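Local coordinates for putative cytochrome P450 120 (Synechocystis sp., PDB 2VE3), which binds heme and retinoic acid and probably acts as a monooxygenase of the cytochrome P450 family, at residues L298-L312 against F396-L408. Sequence-based numbering, arbitrary orientation.
Sequences LKKMPYLDQVLQEVL and FARLEMKLFATRL. With HEM (protoporphyrin IX containing Fe), chain C.
Arg398 NH2 donates a hydrogen bond to Gln309 OE1 (3.2 Å), the amide and guanidinium planes 62° apart; a water held in the guanidinium plane by NE donates to the same OE1, while NH1 pairs with Glu395. The side chains of Leu399 and Leu298 cross at about a right angle, Leu399 CD1 4.2 Å from Leu298 CD1. Met401 packs toward the heme: its SD lies 3.9 Å from Leu312 CD2, and the chain bends at chi3 (-83°), carrying CE to the heme vinyl carbon CBB, which Leu312 CD2 also touches. In P450 terms, helix 394-411, just after the probable heme ligand Cys391, is the L helix, and helix 302-314, with its Glu310-Arg313 salt bridge of the ExxR motif, is the K helix; the axes of the pieces 302-312 and 396-408 run at 115° to each other. Lys402 packs as a knob among Leu298, Leu304, Asp305 and Leu308, Leu304 CD2 lying 3.5 Å from its CG. Bends at chi3 and chi4 bring Lys402 NZ to Leu298 O in a hydrogen bond (2.7 Å) and to the syn lone pair of Asp305 OD1 in a salt bridge (2.8 Å). With an alanine in its place, the Asp305 carboxylate would probably lose its countercharge and Leu298 O its donor, and a gap would be likely to open beside Leu304. Ala405 CB rests on Leu304 CD1. Thr406 OG1 donates to Lys402 O from above the carbonyl plane, opposite Thr406 N, and lies 3.3 Å from Met301 SD.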
ATOM      1  N   LEU A 298      21.430   1.347   7.463  1.00 32.40           N
ATOM      2  CA  LEU A 298      20.000   1.625   7.641  1.00 31.39           C
ATOM      3  C   LEU A 298      19.380   0.894   8.839  1.00 30.69           C
ATOM      4  O   LEU A 298      18.319   1.285   9.331  1.00 30.09           O
ATOM      5  CB  LEU A 298      19.231   1.256   6.370  1.00 31.09           C
ATOM      6  CG  LEU A 298      19.583   1.959   5.056  1.00 31.13           C
ATOM      7  CD1 LEU A 298      18.978   1.208   3.877  1.00 30.09           C
ATOM      8  CD2 LEU A 298      19.151   3.427   5.051  1.00 30.75           C
ATOM      9  N   LYS A 299      20.038  -0.177   9.292  1.00 30.30           N
ATOM     10  CA  LYS A 299      19.609  -0.904  10.498  1.00 29.59           C
ATOM     11  C   LYS A 299      20.078  -0.236  11.790  1.00 29.09           C
ATOM     12  O   LYS A 299      19.797  -0.724  12.884  1.00 29.05           O
ATOM     13  CB  LYS A 299      20.086  -2.357  10.459  1.00 29.50           C
ATOM     14  CG  LYS A 299      19.226  -3.270   9.615  1.00 29.24           C
ATOM     15  CD  LYS A 299      20.017  -4.487   9.189  1.00 29.63           C
ATOM     16  CE  LYS A 299      19.188  -5.441   8.334  1.00 31.55           C
ATOM     17  NZ  LYS A 299      18.810  -4.840   7.033  1.00 32.65           N
ATOM     18  N   LYS A 300      20.797   0.874  11.652  1.00 28.72           N
ATOM     19  CA  LYS A 300      21.238   1.685  12.790  1.00 28.33           C
ATOM     20  C   LYS A 300      20.411   2.975  12.922  1.00 27.38           C
ATOM     21  O   LYS A 300      20.923   4.028  13.329  1.00 27.39           O
ATOM     22  CB  LYS A 300      22.726   2.034  12.646  1.00 28.69           C
ATOM     23  CG  LYS A 300      23.695   0.853  12.715  1.00 30.29           C
ATOM     24  CD  LYS A 300      25.067   1.341  13.185  1.00 33.55           C
ATOM     25  CE  LYS A 300      26.137   0.247  13.132  1.00 34.62           C
ATOM     26  NZ  LYS A 300      26.810   0.188  11.793  1.00 34.95           N
ATOM     27  N   MET A 301      19.130   2.900  12.588  1.00 25.94           N
ATOM     28  CA  MET A 301      18.287   4.096  12.607  1.00 24.38           C
ATOM     29  C   MET A 301      17.006   3.882  13.407  1.00 23.51           C
ATOM     30  O   MET A 301      15.917   3.907  12.829  1.00 24.24           O
ATOM     31  CB  MET A 301      17.961   4.541  11.169  1.00 24.48           C
ATOM     32  CG  MET A 301      19.152   5.062  10.381  1.00 22.64           C
ATOM     33  SD  MET A 301      18.889   5.080   8.584  1.00 23.80           S
ATOM     34  CE  MET A 301      20.514   5.621   8.065  1.00 22.58           C
ATOM     35  N   PRO A 302      17.126   3.662  14.736  1.00 22.52           N
ATOM     36  CA  PRO A 302      15.966   3.452  15.610  1.00 22.05           C
ATOM     37  C   PRO A 302      14.974   4.627  15.677  1.00 21.79           C
ATOM     38  O   PRO A 302      13.765   4.394  15.773  1.00 21.22           O
ATOM     39  CB  PRO A 302      16.603   3.233  16.997  1.00 22.17           C
ATOM     40  CG  PRO A 302      17.940   3.892  16.914  1.00 21.73           C
ATOM     41  CD  PRO A 302      18.383   3.573  15.505  1.00 22.66           C
ATOM     42  N   TYR A 303      15.465   5.865  15.674  1.00 20.54           N
ATOM     43  CA  TYR A 303      14.554   6.999  15.709  1.00 20.78           C
ATOM     44  C   TYR A 303      13.798   7.164  14.381  1.00 20.88           C
ATOM     45  O   TYR A 303      12.609   7.447  14.390  1.00 20.97           O
ATOM     46  CB  TYR A 303      15.271   8.302  16.078  1.00 20.73           C
ATOM     47  CG  TYR A 303      14.310   9.460  16.128  1.00 20.64           C
ATOM     48  CD1 TYR A 303      13.390   9.572  17.164  1.00 17.62           C
ATOM     49  CD2 TYR A 303      14.289  10.423  15.106  1.00 19.55           C
ATOM     50  CE1 TYR A 303      12.497  10.617  17.209  1.00 18.80           C
ATOM     51  CE2 TYR A 303      13.378  11.468  15.133  1.00 19.83           C
ATOM     52  CZ  TYR A 303      12.497  11.560  16.187  1.00 19.72           C
ATOM     53  OH  TYR A 303      11.613  12.589  16.232  1.00 21.36           O
ATOM     54  N   LEU A 304      14.488   6.989  13.250  1.00 20.83           N
ATOM     55  CA  LEU A 304      13.831   7.035  11.939  1.00 20.25           C
ATOM     56  C   LEU A 304      12.772   5.934  11.862  1.00 19.99           C
ATOM     57  O   LEU A 304      11.657   6.172  11.380  1.00 18.93           O
ATOM     58  CB  LEU A 304      14.843   6.918  10.789  1.00 20.21           C
ATOM     59  CG  LEU A 304      14.294   6.863   9.359  1.00 19.94           C
ATOM     60  CD1 LEU A 304      13.462   8.111   9.015  1.00 18.74           C
ATOM     61  CD2 LEU A 304      15.390   6.681   8.331  1.00 20.58           C
ATOM     62  N   ASP A 305      13.118   4.746  12.362  1.00 19.75           N
ATOM     63  CA  ASP A 305      12.146   3.669  12.537  1.00 19.72           C
ATOM     64  C   ASP A 305      10.829   4.152  13.155  1.00 19.82           C
ATOM     65  O   ASP A 305       9.754   3.818  12.646  1.00 19.59           O
ATOM     66  CB  ASP A 305      12.718   2.543  13.399  1.00 20.14           C
ATOM     67  CG  ASP A 305      13.627   1.602  12.631  1.00 21.00           C
ATOM     68  OD1 ASP A 305      13.809   1.746  11.400  1.00 22.59           O
ATOM     69  OD2 ASP A 305      14.179   0.700  13.287  1.00 24.28           O
ATOM     70  N   GLN A 306      10.921   4.906  14.261  1.00 19.29           N
ATOM     71  CA  GLN A 306       9.739   5.477  14.939  1.00 19.25           C
ATOM     72  C   GLN A 306       8.920   6.449  14.075  1.00 18.19           C
ATOM     73  O   GLN A 306       7.693   6.417  14.080  1.00 17.44           O
ATOM     74  CB  GLN A 306      10.162   6.225  16.192  1.00 19.63           C
ATOM     75  CG  GLN A 306      10.566   5.335  17.362  1.00 21.53           C
ATOM     76  CD  GLN A 306      10.872   6.161  18.599  1.00 24.12           C
ATOM     77  OE1 GLN A 306      10.129   7.095  18.951  1.00 23.33           O
ATOM     78  NE2 GLN A 306      11.975   5.831  19.260  1.00 25.74           N
ATOM     79  N   VAL A 307       9.618   7.346  13.390  1.00 18.21           N
ATOM     80  CA  VAL A 307       8.983   8.341  12.507  1.00 17.89           C
ATOM     81  C   VAL A 307       8.175   7.620  11.414  1.00 18.16           C
ATOM     82  O   VAL A 307       7.040   8.010  11.079  1.00 18.61           O
ATOM     83  CB  VAL A 307      10.065   9.261  11.903  1.00 17.48           C
ATOM     84  CG1 VAL A 307       9.495  10.169  10.820  1.00 17.30           C
ATOM     85  CG2 VAL A 307      10.730  10.068  12.999  1.00 16.47           C
ATOM     86  N   LEU A 308       8.753   6.552  10.879  1.00 17.90           N
ATOM     87  CA  LEU A 308       8.134   5.851   9.764  1.00 17.98           C
ATOM     88  C   LEU A 308       6.917   5.031  10.211  1.00 17.63           C
ATOM     89  O   LEU A 308       5.902   5.030   9.517  1.00 17.84           O
ATOM     90  CB  LEU A 308       9.176   5.052   8.967  1.00 17.80           C
ATOM     91  CG  LEU A 308      10.273   5.870   8.281  1.00 17.92           C
ATOM     92  CD1 LEU A 308      11.330   4.953   7.650  1.00 19.69           C
ATOM     93  CD2 LEU A 308       9.716   6.842   7.228  1.00 18.13           C
ATOM     94  N   GLN A 309       6.984   4.421  11.401  1.00 16.84           N
ATOM     95  CA  GLN A 309       5.791   3.849  12.044  1.00 16.56           C
ATOM     96  C   GLN A 309       4.655   4.880  12.187  1.00 15.86           C
ATOM     97  O   GLN A 309       3.479   4.558  11.979  1.00 14.20           O
ATOM     98  CB  GLN A 309       6.116   3.284  13.448  1.00 17.41           C
ATOM     99  CG  GLN A 309       7.020   2.003  13.502  1.00 18.31           C
ATOM    100  CD  GLN A 309       6.301   0.741  13.065  1.00 20.04           C
ATOM    101  OE1 GLN A 309       6.016   0.546  11.877  1.00 24.33           O
ATOM    102  NE2 GLN A 309       6.015  -0.132  14.018  1.00 19.85           N
ATOM    103  N   GLU A 310       5.021   6.110  12.553  1.00 15.00           N
ATOM    104  CA  GLU A 310       4.046   7.163  12.810  1.00 15.88           C
ATOM    105  C   GLU A 310       3.484   7.839  11.539  1.00 15.11           C
ATOM    106  O   GLU A 310       2.312   8.238  11.516  1.00 15.43           O
ATOM    107  CB  GLU A 310       4.607   8.186  13.822  1.00 15.64           C
ATOM    108  CG  GLU A 310       3.741   9.424  14.088  1.00 16.90           C
ATOM    109  CD  GLU A 310       2.394   9.134  14.728  1.00 18.46           C
ATOM    110  OE1 GLU A 310       1.969   7.959  14.800  1.00 22.28           O
ATOM    111  OE2 GLU A 310       1.744  10.104  15.173  1.00 15.36           O
ATOM    112  N   VAL A 311       4.307   7.954  10.497  1.00 15.17           N
ATOM    113  CA  VAL A 311       3.815   8.366   9.159  1.00 14.90           C
ATOM    114  C   VAL A 311       2.701   7.409   8.707  1.00 15.27           C
ATOM    115  O   VAL A 311       1.593   7.851   8.397  1.00 16.14           O
ATOM    116  CB  VAL A 311       4.963   8.448   8.090  1.00 14.63           C
ATOM    117  CG1 VAL A 311       4.399   8.578   6.696  1.00 15.92           C
ATOM    118  CG2 VAL A 311       5.879   9.631   8.350  1.00 13.47           C
ATOM    119  N   LEU A 312       2.992   6.105   8.696  1.00 15.39           N
ATOM    120  CA  LEU A 312       2.026   5.056   8.299  1.00 15.40           C
ATOM    121  C   LEU A 312       0.794   5.014   9.202  1.00 15.48           C
ATOM    122  O   LEU A 312      -0.290   4.586   8.777  1.00 15.57           O
ATOM    123  CB  LEU A 312       2.695   3.664   8.296  1.00 15.36           C
ATOM    124  CG  LEU A 312       3.859   3.390   7.324  1.00 15.17           C
ATOM    125  CD1 LEU A 312       4.421   1.995   7.516  1.00 16.52           C
ATOM    126  CD2 LEU A 312       3.490   3.625   5.862  1.00 13.81           C
ATOM    127  N   PHE A 396      10.162  -4.755   1.859  1.00 19.30           N
ATOM    128  CA  PHE A 396      10.463  -3.966   0.674  1.00 19.07           C
ATOM    129  C   PHE A 396      10.024  -2.506   0.848  1.00 18.69           C
ATOM    130  O   PHE A 396      10.779  -1.597   0.516  1.00 18.49           O
ATOM    131  CB  PHE A 396       9.808  -4.538  -0.583  1.00 18.93           C
ATOM    132  CG  PHE A 396      10.185  -3.799  -1.835  1.00 19.41           C
ATOM    133  CD1 PHE A 396      11.330  -4.152  -2.546  1.00 19.26           C
ATOM    134  CD2 PHE A 396       9.444  -2.702  -2.260  1.00 17.85           C
ATOM    135  CE1 PHE A 396      11.701  -3.456  -3.701  1.00 20.97           C
ATOM    136  CE2 PHE A 396       9.801  -1.994  -3.412  1.00 20.09           C
ATOM    137  CZ  PHE A 396      10.938  -2.366  -4.136  1.00 19.95           C
ATOM    138  N   ALA A 397       8.791  -2.306   1.328  1.00 18.60           N
ATOM    139  CA  ALA A 397       8.253  -0.979   1.617  1.00 18.84           C
ATOM    140  C   ALA A 397       9.124  -0.224   2.616  1.00 18.96           C
ATOM    141  O   ALA A 397       9.442   0.948   2.384  1.00 18.07           O
ATOM    142  CB  ALA A 397       6.849  -1.083   2.147  1.00 18.69           C
ATOM    143  N   ARG A 398       9.483  -0.892   3.730  1.00 19.10           N
ATOM    144  CA  ARG A 398      10.240  -0.250   4.821  1.00 19.32           C
ATOM    145  C   ARG A 398      11.640   0.101   4.385  1.00 19.86           C
ATOM    146  O   ARG A 398      12.147   1.167   4.753  1.00 20.07           O
ATOM    147  CB  ARG A 398      10.296  -1.115   6.089  1.00 19.31           C
ATOM    148  CG  ARG A 398       9.057  -1.007   6.943  1.00 18.10           C
ATOM    149  CD  ARG A 398       9.024  -2.074   8.031  1.00 18.71           C
ATOM    150  NE  ARG A 398       7.947  -1.798   8.970  1.00 20.47           N
ATOM    151  CZ  ARG A 398       7.228  -2.714   9.605  1.00 22.35           C
ATOM    152  NH1 ARG A 398       7.453  -4.011   9.406  1.00 23.79           N
ATOM    153  NH2 ARG A 398       6.269  -2.329  10.439  1.00 23.37           N
ATOM    154  N   LEU A 399      12.254  -0.806   3.609  1.00 20.17           N
ATOM    155  CA  LEU A 399      13.531  -0.545   2.954  1.00 20.09           C
ATOM    156  C   LEU A 399      13.513   0.744   2.128  1.00 19.90           C
ATOM    157  O   LEU A 399      14.357   1.617   2.334  1.00 19.74           O
ATOM    158  CB  LEU A 399      13.933  -1.713   2.040  1.00 20.51           C
ATOM    159  CG  LEU A 399      15.266  -1.541   1.308  1.00 21.32           C
ATOM    160  CD1 LEU A 399      16.418  -1.693   2.284  1.00 24.12           C
ATOM    161  CD2 LEU A 399      15.397  -2.555   0.185  1.00 23.60           C
ATOM    162  N   GLU A 400      12.551   0.857   1.208  1.00 19.26           N
ATOM    163  CA  GLU A 400      12.493   2.010   0.310  1.00 19.73           C
ATOM    164  C   GLU A 400      12.174   3.309   1.057  1.00 19.31           C
ATOM    165  O   GLU A 400      12.708   4.356   0.724  1.00 19.75           O
ATOM    166  CB  GLU A 400      11.491   1.787  -0.835  1.00 19.58           C
ATOM    167  CG  GLU A 400      11.605   2.835  -1.945  1.00 20.54           C
ATOM    168  CD  GLU A 400      10.729   2.585  -3.161  1.00 20.91           C
ATOM    169  OE1 GLU A 400      10.397   1.412  -3.472  1.00 24.90           O
ATOM    170  OE2 GLU A 400      10.396   3.587  -3.836  1.00 22.95           O
ATOM    171  N   MET A 401      11.309   3.231   2.059  1.00 19.82           N
ATOM    172  CA  MET A 401      10.985   4.381   2.898  1.00 19.91           C
ATOM    173  C   MET A 401      12.226   4.852   3.665  1.00 20.67           C
ATOM    174  O   MET A 401      12.510   6.051   3.739  1.00 20.91           O
ATOM    175  CB  MET A 401       9.859   4.020   3.866  1.00 19.72           C
ATOM    176  CG  MET A 401       8.480   3.911   3.227  1.00 18.85           C
ATOM    177  SD  MET A 401       7.163   3.633   4.426  1.00 20.64           S
ATOM    178  CE  MET A 401       7.267   1.856   4.659  1.00 22.04           C
ATOM    179  N   LYS A 402      12.976   3.903   4.222  1.00 21.26           N
ATOM    180  CA  LYS A 402      14.143   4.240   5.043  1.00 21.35           C
ATOM    181  C   LYS A 402      15.263   4.828   4.202  1.00 21.24           C
ATOM    182  O   LYS A 402      15.783   5.874   4.530  1.00 21.43           O
ATOM    183  CB  LYS A 402      14.634   3.028   5.826  1.00 21.34           C
ATOM    184  CG  LYS A 402      14.984   3.349   7.257  1.00 22.86           C
ATOM    185  CD  LYS A 402      15.843   2.279   7.904  1.00 23.33           C
ATOM    186  CE  LYS A 402      15.019   1.167   8.505  1.00 24.59           C
ATOM    187  NZ  LYS A 402      15.686   0.606   9.730  1.00 23.06           N
ATOM    188  N   LEU A 403      15.617   4.170   3.103  1.00 21.78           N
ATOM    189  CA  LEU A 403      16.615   4.723   2.170  1.00 21.79           C
ATOM    190  C   LEU A 403      16.254   6.123   1.680  1.00 21.45           C
ATOM    191  O   LEU A 403      17.092   7.014   1.726  1.00 21.58           O
ATOM    192  CB  LEU A 403      16.850   3.776   0.985  1.00 21.82           C
ATOM    193  CG  LEU A 403      17.967   3.972  -0.057  1.00 22.20           C
ATOM    194  CD1 LEU A 403      19.290   4.480   0.504  1.00 22.70           C
ATOM    195  CD2 LEU A 403      18.203   2.663  -0.762  1.00 21.78           C
ATOM    196  N   PHE A 404      15.014   6.309   1.221  1.00 21.32           N
ATOM    197  CA  PHE A 404      14.569   7.609   0.700  1.00 21.66           C
ATOM    198  C   PHE A 404      14.616   8.696   1.777  1.00 21.60           C
ATOM    199  O   PHE A 404      15.092   9.798   1.538  1.00 21.91           O
ATOM    200  CB  PHE A 404      13.143   7.525   0.143  1.00 21.33           C
ATOM    201  CG  PHE A 404      12.605   8.840  -0.331  1.00 20.66           C
ATOM    202  CD1 PHE A 404      12.835   9.268  -1.630  1.00 22.91           C
ATOM    203  CD2 PHE A 404      11.874   9.655   0.521  1.00 20.38           C
ATOM    204  CE1 PHE A 404      12.336  10.495  -2.081  1.00 22.06           C
ATOM    205  CE2 PHE A 404      11.368  10.881   0.085  1.00 21.09           C
ATOM    206  CZ  PHE A 404      11.596  11.300  -1.222  1.00 21.27           C
ATOM    207  N   ALA A 405      14.083   8.366   2.947  1.00 21.49           N
ATOM    208  CA  ALA A 405      14.071   9.260   4.081  1.00 21.83           C
ATOM    209  C   ALA A 405      15.502   9.701   4.385  1.00 22.08           C
ATOM    210  O   ALA A 405      15.752  10.893   4.619  1.00 22.21           O
ATOM    211  CB  ALA A 405      13.462   8.560   5.282  1.00 20.89           C
ATOM    212  N   THR A 406      16.421   8.738   4.335  1.00 21.74           N
ATOM    213  CA  THR A 406      17.820   8.951   4.672  1.00 22.44           C
ATOM    214  C   THR A 406      18.512   9.862   3.668  1.00 22.78           C
ATOM    215  O   THR A 406      19.089  10.871   4.041  1.00 23.33           O
ATOM    216  CB  THR A 406      18.578   7.594   4.840  1.00 22.48           C
ATOM    217  OG1 THR A 406      18.090   6.909   5.999  1.00 20.45           O
ATOM    218  CG2 THR A 406      20.084   7.811   4.989  1.00 22.92           C
ATOM    219  N   ARG A 407      18.444   9.512   2.391  1.00 23.61           N
ATOM    220  CA  ARG A 407      19.073  10.331   1.347  1.00 24.04           C
ATOM    221  C   ARG A 407      18.491  11.730   1.203  1.00 24.58           C
ATOM    222  O   ARG A 407      19.218  12.672   0.873  1.00 25.20           O
ATOM    223  CB  ARG A 407      19.047   9.618   0.004  1.00 23.84           C
ATOM    224  CG  ARG A 407      19.936   8.405  -0.060  1.00 22.85           C
ATOM    225  CD  ARG A 407      21.376   8.745   0.255  1.00 24.69           C
ATOM    226  NE  ARG A 407      22.263   7.715  -0.265  1.00 25.98           N
ATOM    227  CZ  ARG A 407      23.550   7.584   0.038  1.00 26.89           C
ATOM    228  NH1 ARG A 407      24.127   8.416   0.899  1.00 26.71           N
ATOM    229  NH2 ARG A 407      24.253   6.592  -0.514  1.00 25.70           N
ATOM    230  N   LEU A 408      17.187  11.867   1.438  1.00 24.85           N
ATOM    231  CA  LEU A 408      16.530  13.160   1.326  1.00 24.97           C
ATOM    232  C   LEU A 408      16.940  14.089   2.467  1.00 25.45           C
ATOM    233  O   LEU A 408      17.272  15.250   2.234  1.00 24.98           O
ATOM    234  CB  LEU A 408      15.006  13.008   1.276  1.00 24.72           C
ATOM    235  CG  LEU A 408      14.195  14.317   1.300  1.00 24.72           C
ATOM    236  CD1 LEU A 408      14.464  15.195   0.087  1.00 22.86           C
ATOM    237  CD2 LEU A 408      12.697  14.045   1.460  1.00 23.63           C
TER
HETATM  238  CHA HEM C1444      -1.317  -7.089   1.325  1.00 15.28           C
HETATM  239  CHB HEM C1444      -0.548  -2.582   2.976  1.00 15.04           C
HETATM  240  CHC HEM C1444       3.495  -2.265   0.288  1.00 14.33           C
HETATM  241  CHD HEM C1444       2.453  -6.498  -1.778  1.00 15.48           C
HETATM  242  C1A HEM C1444      -1.475  -5.906   2.036  1.00 15.75           C
HETATM  243  C2A HEM C1444      -2.521  -5.581   2.988  1.00 16.53           C
HETATM  244  C3A HEM C1444      -2.287  -4.337   3.451  1.00 15.64           C
HETATM  245  C4A HEM C1444      -1.109  -3.833   2.789  1.00 14.57           C
HETATM  246  CMA HEM C1444      -3.113  -3.537   4.475  1.00 12.91           C
HETATM  247  CAA HEM C1444      -3.657  -6.535   3.427  1.00 17.66           C
HETATM  248  CBA HEM C1444      -4.928  -6.363   2.600  1.00 22.28           C
HETATM  249  CGA HEM C1444      -5.885  -7.462   3.011  1.00 23.09           C
HETATM  250  O1A HEM C1444      -6.298  -7.463   4.207  1.00 24.72           O
HETATM  251  O2A HEM C1444      -6.233  -8.324   2.151  1.00 20.81           O
HETATM  252  C1B HEM C1444       0.634  -2.120   2.427  1.00 12.51           C
HETATM  253  C2B HEM C1444       1.319  -0.880   2.760  1.00 12.92           C
HETATM  254  C3B HEM C1444       2.444  -0.798   2.020  1.00 12.23           C
HETATM  255  C4B HEM C1444       2.494  -1.978   1.197  1.00 13.05           C
HETATM  256  CMB HEM C1444       0.813   0.137   3.807  1.00 10.82           C
HETATM  257  CAB HEM C1444       3.524   0.332   1.972  1.00 15.23           C
HETATM  258  CBB HEM C1444       3.906   1.038   3.049  1.00 16.01           C
HETATM  259  C1C HEM C1444       3.611  -3.399  -0.480  1.00 13.00           C
HETATM  260  C2C HEM C1444       4.713  -3.734  -1.360  1.00 13.34           C
HETATM  261  C3C HEM C1444       4.432  -4.910  -1.937  1.00 14.01           C
HETATM  262  C4C HEM C1444       3.123  -5.341  -1.442  1.00 14.88           C
HETATM  263  CMC HEM C1444       5.998  -2.882  -1.546  1.00 12.86           C
HETATM  264  CAC HEM C1444       5.323  -5.711  -2.931  1.00 15.51           C
HETATM  265  CBC HEM C1444       5.518  -5.356  -4.205  1.00 17.19           C
HETATM  266  C1D HEM C1444       1.305  -7.000  -1.201  1.00 14.67           C
HETATM  267  C2D HEM C1444       0.597  -8.154  -1.689  1.00 16.13           C
HETATM  268  C3D HEM C1444      -0.586  -8.344  -0.733  1.00 14.38           C
HETATM  269  C4D HEM C1444      -0.456  -7.294   0.260  1.00 15.82           C
HETATM  270  CMD HEM C1444       0.960  -9.009  -2.931  1.00 16.86           C
HETATM  271  CAD HEM C1444      -1.684  -9.432  -0.783  1.00 15.12           C
HETATM  272  CBD HEM C1444      -1.398 -10.443   0.325  1.00 14.58           C
HETATM  273  CGD HEM C1444      -2.421 -11.554   0.307  1.00 17.76           C
HETATM  274  O1D HEM C1444      -2.168 -12.578   0.989  1.00 18.96           O
HETATM  275  O2D HEM C1444      -3.483 -11.443  -0.376  1.00 19.97           O
HETATM  276  NA  HEM C1444      -0.638  -4.820   1.942  1.00 14.51           N
HETATM  277  NB  HEM C1444       1.371  -2.758   1.454  1.00 13.52           N
HETATM  278  NC  HEM C1444       2.650  -4.392  -0.558  1.00 14.17           N
HETATM  279  ND  HEM C1444       0.671  -6.527  -0.048  1.00 15.52           N
HETATM  280 FE   HEM C1444       1.208  -4.720   0.900  1.00 15.89          FE
HETATM  281  O   HOH W   1       7.656   0.950   9.419  1.00 24.58           O